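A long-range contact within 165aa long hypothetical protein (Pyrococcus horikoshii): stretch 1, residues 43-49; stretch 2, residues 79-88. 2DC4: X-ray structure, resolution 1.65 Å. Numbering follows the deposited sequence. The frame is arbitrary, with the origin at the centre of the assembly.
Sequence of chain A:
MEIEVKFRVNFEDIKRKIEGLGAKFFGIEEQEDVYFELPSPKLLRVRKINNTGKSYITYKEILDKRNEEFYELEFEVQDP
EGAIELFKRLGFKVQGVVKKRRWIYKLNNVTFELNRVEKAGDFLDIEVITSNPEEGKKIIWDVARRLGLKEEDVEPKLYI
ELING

Stretch 1, residues 43-49: LLRVRKI
Stretch 2, residues 79-88: DPEGAIELFK

Residues 43-49 form an extended β-strand, and residues 80-88 form an α-helix that packs against one of its faces. The two elements run nearly antiparallel, with 164° between their N-to-C directions and a closest approach of 8.6 Å between axes. The register is set at the start of the helix, where Val46 CA lies 6.5 Å from Pro80 CA. No hydrogen bond links the stretches; the contact, which buries 376 Å² in total, is made largely by apolar side chains.

Strand alternation decides which residues take part. With phi between -107° and -151° and psi between 120° and 158° in residues 44-48, the strand directs the CA-to-CB bonds of Leu44, Val46 and Lys48 toward the helix, while those of Arg45 and Arg47 point away.

Val46 covers the most surface, 93 Å², and is the hub of the interface. Its chi1 is t (171°), and its β-branched side chain meets four helix residues: CG1 lies 3.8 Å from Pro80 O and 4.1 Å from Pro80 CB, CG2 lies 3.9 Å from Ala83 CB and 4.0 Å from Phe87 CE2, and CB lies 3.8 Å from Ile84 CG1. The single methyl of Ala83 faces the strand and fits beside the valine. The CA-to-CB bond of Ile84 points sideways relative to the strand, but its m, t conformation (-73°, 165°) brings its end nearer.

Lys48 (62 Å²) packs through its aliphatic portion, with CG 3.3 Å from Pro80 CB. Its chi angles are m, t, m, t, and they carry the chain past the proline so that CD is 3.8 Å from Glu81 OE2. The CA-to-CB bond of Glu81 points away, yet its end comes nearer the strand (chi1 m, chi2 p); Lys48 NZ and Glu81 OE2 remain 4.1 Å apart, beyond a salt bridge, and NZ is hydrogen-bonded elsewhere in the structure. Pro80 (C-gamma endo, CA-to-CB toward the strand) suits the first turn, where its missing N-H costs no helix bond, and offers apolar ring carbons to Val46 and Lys48.

Phe87 (57 Å²) closes the other end, two turns along the helix from Pro80. With chi1 m (-69°) and chi2 -55°, its ring offers one face to Leu44, whose t, p rotamer (178°, 61°) places CD2 4.0 Å from the ring centroid, 13° off the normal, in a CH-pi contact; Leu44 CD2 is 3.9 Å from Phe87 CD1. Val46 CG2 sits instead at the ring edge. Both aromatic and leucine are buried.

The helix (phi -55° to -67°, psi -33° to -51°) is capped by Asp79 (chi1 t), whose OD1 accepts from Gly82 N at 2.8 Å. Regular i to i+4 bonds follow, including Ile84 N to Pro80 O (3.0 Å) and Phe87 N to Ala83 O (3.2 Å).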

ATOM      1  N   LEU A  43     -15.418   1.733  -1.973  1.00 25.36           N
ATOM      2  CA  LEU A  43     -14.860   2.309  -0.748  1.00 23.16           C
ATOM      3  C   LEU A  43     -13.348   2.130  -0.728  1.00 20.51           C
ATOM      4  O   LEU A  43     -12.829   1.140  -1.236  1.00 21.04           O
ATOM      5  CB  LEU A  43     -15.435   1.606   0.484  1.00 25.67           C
ATOM      6  CG  LEU A  43     -16.939   1.671   0.749  1.00 29.77           C
ATOM      7  CD1 LEU A  43     -17.297   0.680   1.855  1.00 30.10           C
ATOM      8  CD2 LEU A  43     -17.326   3.084   1.144  1.00 30.52           C
ATOM      9  N   LEU A  44     -12.649   3.088  -0.130  1.00 20.43           N
ATOM     10  CA  LEU A  44     -11.195   3.020  -0.009  1.00 19.23           C
ATOM     11  C   LEU A  44     -10.797   3.647   1.313  1.00 19.23           C
ATOM     12  O   LEU A  44     -11.204   4.766   1.627  1.00 20.34           O
ATOM     13  CB  LEU A  44     -10.501   3.777  -1.148  1.00 19.58           C
ATOM     14  CG  LEU A  44      -8.964   3.822  -1.091  1.00 19.45           C
ATOM     15  CD1 LEU A  44      -8.396   2.411  -1.164  1.00 21.69           C
ATOM     16  CD2 LEU A  44      -8.439   4.666  -2.240  1.00 21.25           C
ATOM     17  N   ARG A  45      -9.995   2.937   2.093  1.00 18.38           N
ATOM     18  CA  ARG A  45      -9.566   3.496   3.363  1.00 17.60           C
ATOM     19  C   ARG A  45      -8.209   2.972   3.776  1.00 17.83           C
ATOM     20  O   ARG A  45      -7.757   1.922   3.312  1.00 18.40           O
ATOM     21  CB  ARG A  45     -10.568   3.154   4.470  1.00 19.01           C
ATOM     22  CG  ARG A  45     -10.510   1.696   4.872  1.00 23.14           C
ATOM     23  CD  ARG A  45     -11.532   1.306   5.928  1.00 23.67           C
ATOM     24  NE  ARG A  45     -11.412  -0.119   6.222  1.00 26.57           N
ATOM     25  CZ  ARG A  45     -12.442  -0.935   6.412  1.00 26.65           C
ATOM     26  NH1 ARG A  45     -13.681  -0.471   6.339  1.00 28.17           N
ATOM     27  NH2 ARG A  45     -12.228  -2.222   6.659  1.00 29.84           N
ATOM     28  N   VAL A  46      -7.559   3.733   4.644  1.00 16.17           N
ATOM     29  CA  VAL A  46      -6.279   3.352   5.209  1.00 15.51           C
ATOM     30  C   VAL A  46      -6.583   3.196   6.691  1.00 15.87           C
ATOM     31  O   VAL A  46      -7.029   4.140   7.345  1.00 16.15           O
ATOM     32  CB  VAL A  46      -5.212   4.442   5.039  1.00 15.22           C
ATOM     33  CG1 VAL A  46      -3.972   4.070   5.843  1.00 13.71           C
ATOM     34  CG2 VAL A  46      -4.869   4.611   3.568  1.00 14.72           C
ATOM     35  N   ARG A  47      -6.360   1.998   7.211  1.00 13.51           N
ATOM     36  CA  ARG A  47      -6.625   1.720   8.619  1.00 15.16           C
ATOM     37  C   ARG A  47      -5.370   1.580   9.465  1.00 15.44           C
ATOM     38  O   ARG A  47      -4.388   0.968   9.045  1.00 16.56           O
ATOM     39  CB  ARG A  47      -7.444   0.433   8.757  1.00 17.52           C
ATOM     40  CG  ARG A  47      -7.490  -0.119  10.184  1.00 17.87           C
ATOM     41  CD  ARG A  47      -8.498  -1.261  10.319  1.00 20.24           C
ATOM     42  NE  ARG A  47      -9.861  -0.803  10.066  1.00 21.20           N
ATOM     43  CZ  ARG A  47     -10.906  -1.610   9.899  1.00 22.38           C
ATOM     44  NH1 ARG A  47     -10.750  -2.925   9.956  1.00 22.80           N
ATOM     45  NH2 ARG A  47     -12.108  -1.100   9.672  1.00 23.42           N
ATOM     46  N   LYS A  48      -5.424   2.172  10.655  1.00 15.73           N
ATOM     47  CA  LYS A  48      -4.355   2.085  11.640  1.00 16.93           C
ATOM     48  C   LYS A  48      -4.956   1.445  12.890  1.00 19.13           C
ATOM     49  O   LYS A  48      -6.005   1.877  13.369  1.00 19.93           O
ATOM     50  CB  LYS A  48      -3.830   3.477  12.005  1.00 20.62           C
ATOM     51  CG  LYS A  48      -3.001   4.129  10.927  1.00 23.79           C
ATOM     52  CD  LYS A  48      -2.540   5.524  11.331  1.00 30.22           C
ATOM     53  CE  LYS A  48      -3.680   6.538  11.292  1.00 32.00           C
ATOM     54  NZ  LYS A  48      -3.206   7.925  11.564  1.00 38.62           N
ATOM     55  N   ILE A  49      -4.314   0.397  13.396  1.00 17.60           N
ATOM     56  CA  ILE A  49      -4.777  -0.251  14.614  1.00 18.24           C
ATOM     57  C   ILE A  49      -3.720   0.193  15.606  1.00 19.64           C
ATOM     58  O   ILE A  49      -2.634  -0.368  15.679  1.00 19.44           O
ATOM     59  CB  ILE A  49      -4.783  -1.771  14.490  1.00 19.46           C
ATOM     60  CG1 ILE A  49      -5.551  -2.176  13.227  1.00 21.32           C
ATOM     61  CG2 ILE A  49      -5.463  -2.385  15.720  1.00 18.37           C
ATOM     62  CD1 ILE A  49      -5.641  -3.677  13.010  1.00 25.30           C
ATOM     63  N   ASP A  79       3.540   1.678   6.418  1.00 18.66           N
ATOM     64  CA  ASP A  79       3.491   3.119   6.653  1.00 18.81           C
ATOM     65  C   ASP A  79       2.120   3.692   6.322  1.00 18.81           C
ATOM     66  O   ASP A  79       1.842   4.043   5.178  1.00 18.32           O
ATOM     67  CB  ASP A  79       4.579   3.800   5.811  1.00 17.35           C
ATOM     68  CG  ASP A  79       4.546   5.313   5.915  1.00 20.45           C
ATOM     69  OD1 ASP A  79       3.885   5.838   6.837  1.00 21.61           O
ATOM     70  OD2 ASP A  79       5.193   5.977   5.073  1.00 23.52           O
ATOM     71  N   PRO A  80       1.236   3.786   7.328  1.00 17.36           N
ATOM     72  CA  PRO A  80      -0.108   4.325   7.101  1.00 17.98           C
ATOM     73  C   PRO A  80      -0.098   5.812   6.743  1.00 15.51           C
ATOM     74  O   PRO A  80      -0.936   6.277   5.979  1.00 16.43           O
ATOM     75  CB  PRO A  80      -0.819   4.042   8.420  1.00 18.30           C
ATOM     76  CG  PRO A  80       0.298   4.118   9.438  1.00 18.02           C
ATOM     77  CD  PRO A  80       1.422   3.382   8.734  1.00 18.59           C
ATOM     78  N   GLU A  81       0.854   6.556   7.298  1.00 17.21           N
ATOM     79  CA  GLU A  81       0.943   7.981   7.002  1.00 16.91           C
ATOM     80  C   GLU A  81       1.307   8.131   5.534  1.00 18.24           C
ATOM     81  O   GLU A  81       0.775   8.994   4.837  1.00 19.17           O
ATOM     82  CB  GLU A  81       2.019   8.664   7.854  1.00 19.22           C
ATOM     83  CG  GLU A  81       1.688   8.831   9.336  1.00 22.37           C
ATOM     84  CD  GLU A  81       1.689   7.523  10.107  1.00 23.82           C
ATOM     85  OE1 GLU A  81       2.575   6.680   9.856  1.00 22.58           O
ATOM     86  OE2 GLU A  81       0.813   7.346  10.982  1.00 25.48           O
ATOM     87  N   GLY A  82       2.216   7.277   5.074  1.00 16.54           N
ATOM     88  CA  GLY A  82       2.636   7.323   3.686  1.00 16.69           C
ATOM     89  C   GLY A  82       1.515   6.923   2.749  1.00 16.64           C
ATOM     90  O   GLY A  82       1.368   7.484   1.671  1.00 17.43           O
ATOM     91  N   ALA A  83       0.714   5.945   3.158  1.00 16.25           N
ATOM     92  CA  ALA A  83      -0.397   5.495   2.326  1.00 16.23           C
ATOM     93  C   ALA A  83      -1.441   6.602   2.180  1.00 17.19           C
ATOM     94  O   ALA A  83      -2.026   6.790   1.109  1.00 17.38           O
ATOM     95  CB  ALA A  83      -1.031   4.252   2.935  1.00 16.39           C
ATOM     96  N   ILE A  84      -1.683   7.327   3.265  1.00 17.77           N
ATOM     97  CA  ILE A  84      -2.646   8.421   3.234  1.00 17.60           C
ATOM     98  C   ILE A  84      -2.110   9.535   2.334  1.00 18.96           C
ATOM     99  O   ILE A  84      -2.845  10.095   1.520  1.00 20.00           O
ATOM    100  CB  ILE A  84      -2.920   8.932   4.663  1.00 16.45           C
ATOM    101  CG1 ILE A  84      -3.770   7.888   5.400  1.00 16.17           C
ATOM    102  CG2 ILE A  84      -3.630  10.286   4.618  1.00 16.74           C
ATOM    103  CD1 ILE A  84      -3.838   8.063   6.905  1.00 15.82           C
ATOM    104  N   GLU A  85      -0.822   9.834   2.463  1.00 18.14           N
ATOM    105  CA  GLU A  85      -0.203  10.865   1.633  1.00 19.61           C
ATOM    106  C   GLU A  85      -0.307  10.469   0.159  1.00 18.88           C
ATOM    107  O   GLU A  85      -0.636  11.290  -0.697  1.00 21.17           O
ATOM    108  CB  GLU A  85       1.269  11.043   2.008  1.00 20.21           C
ATOM    109  CG  GLU A  85       1.959  12.153   1.234  1.00 24.59           C
ATOM    110  CD  GLU A  85       3.451  12.175   1.450  1.00 28.61           C
ATOM    111  OE1 GLU A  85       3.897  11.958   2.596  1.00 28.97           O
ATOM    112  OE2 GLU A  85       4.182  12.423   0.468  1.00 31.68           O
ATOM    113  N   LEU A  86      -0.020   9.204  -0.131  1.00 18.15           N
ATOM    114  CA  LEU A  86      -0.088   8.704  -1.497  1.00 18.59           C
ATOM    115  C   LEU A  86      -1.442   8.928  -2.159  1.00 18.99           C
ATOM    116  O   LEU A  86      -1.515   9.450  -3.269  1.00 20.05           O
ATOM    117  CB  LEU A  86       0.233   7.208  -1.531  1.00 19.23           C
ATOM    118  CG  LEU A  86       0.025   6.509  -2.878  1.00 20.76           C
ATOM    119  CD1 LEU A  86       1.032   7.041  -3.883  1.00 21.27           C
ATOM    120  CD2 LEU A  86       0.196   5.003  -2.712  1.00 21.29           C
ATOM    121  N   PHE A  87      -2.522   8.531  -1.496  1.00 18.14           N
ATOM    122  CA  PHE A  87      -3.829   8.707  -2.110  1.00 18.45           C
ATOM    123  C   PHE A  87      -4.181  10.172  -2.315  1.00 19.26           C
ATOM    124  O   PHE A  87      -4.832  10.523  -3.298  1.00 21.19           O
ATOM    125  CB  PHE A  87      -4.890   7.959  -1.302  1.00 17.88           C
ATOM    126  CG  PHE A  87      -4.746   6.469  -1.393  1.00 17.65           C
ATOM    127  CD1 PHE A  87      -4.717   5.847  -2.639  1.00 18.90           C
ATOM    128  CD2 PHE A  87      -4.592   5.684  -0.248  1.00 19.28           C
ATOM    129  CE1 PHE A  87      -4.536   4.475  -2.750  1.00 18.34           C
ATOM    130  CE2 PHE A  87      -4.410   4.306  -0.351  1.00 21.33           C
ATOM    131  CZ  PHE A  87      -4.382   3.703  -1.605  1.00 19.65           C
ATOM    132  N   LYS A  88      -3.731  11.030  -1.409  1.00 21.19           N
ATOM    133  CA  LYS A  88      -3.987  12.456  -1.568  1.00 23.31           C
ATOM    134  C   LYS A  88      -3.222  12.953  -2.793  1.00 25.21           C
ATOM    135  O   LYS A  88      -3.759  13.708  -3.601  1.00 25.97           O
ATOM    136  CB  LYS A  88      -3.528  13.238  -0.340  1.00 25.05           C
ATOM    137  CG  LYS A  88      -4.397  13.056   0.891  1.00 25.37           C
ATOM    138  CD  LYS A  88      -3.838  13.874   2.044  1.00 25.62           C
ATOM    139  CE  LYS A  88      -4.671  13.736   3.297  1.00 28.42           C
ATOM    140  NZ  LYS A  88      -4.044  14.485   4.424  1.00 29.13           N
TER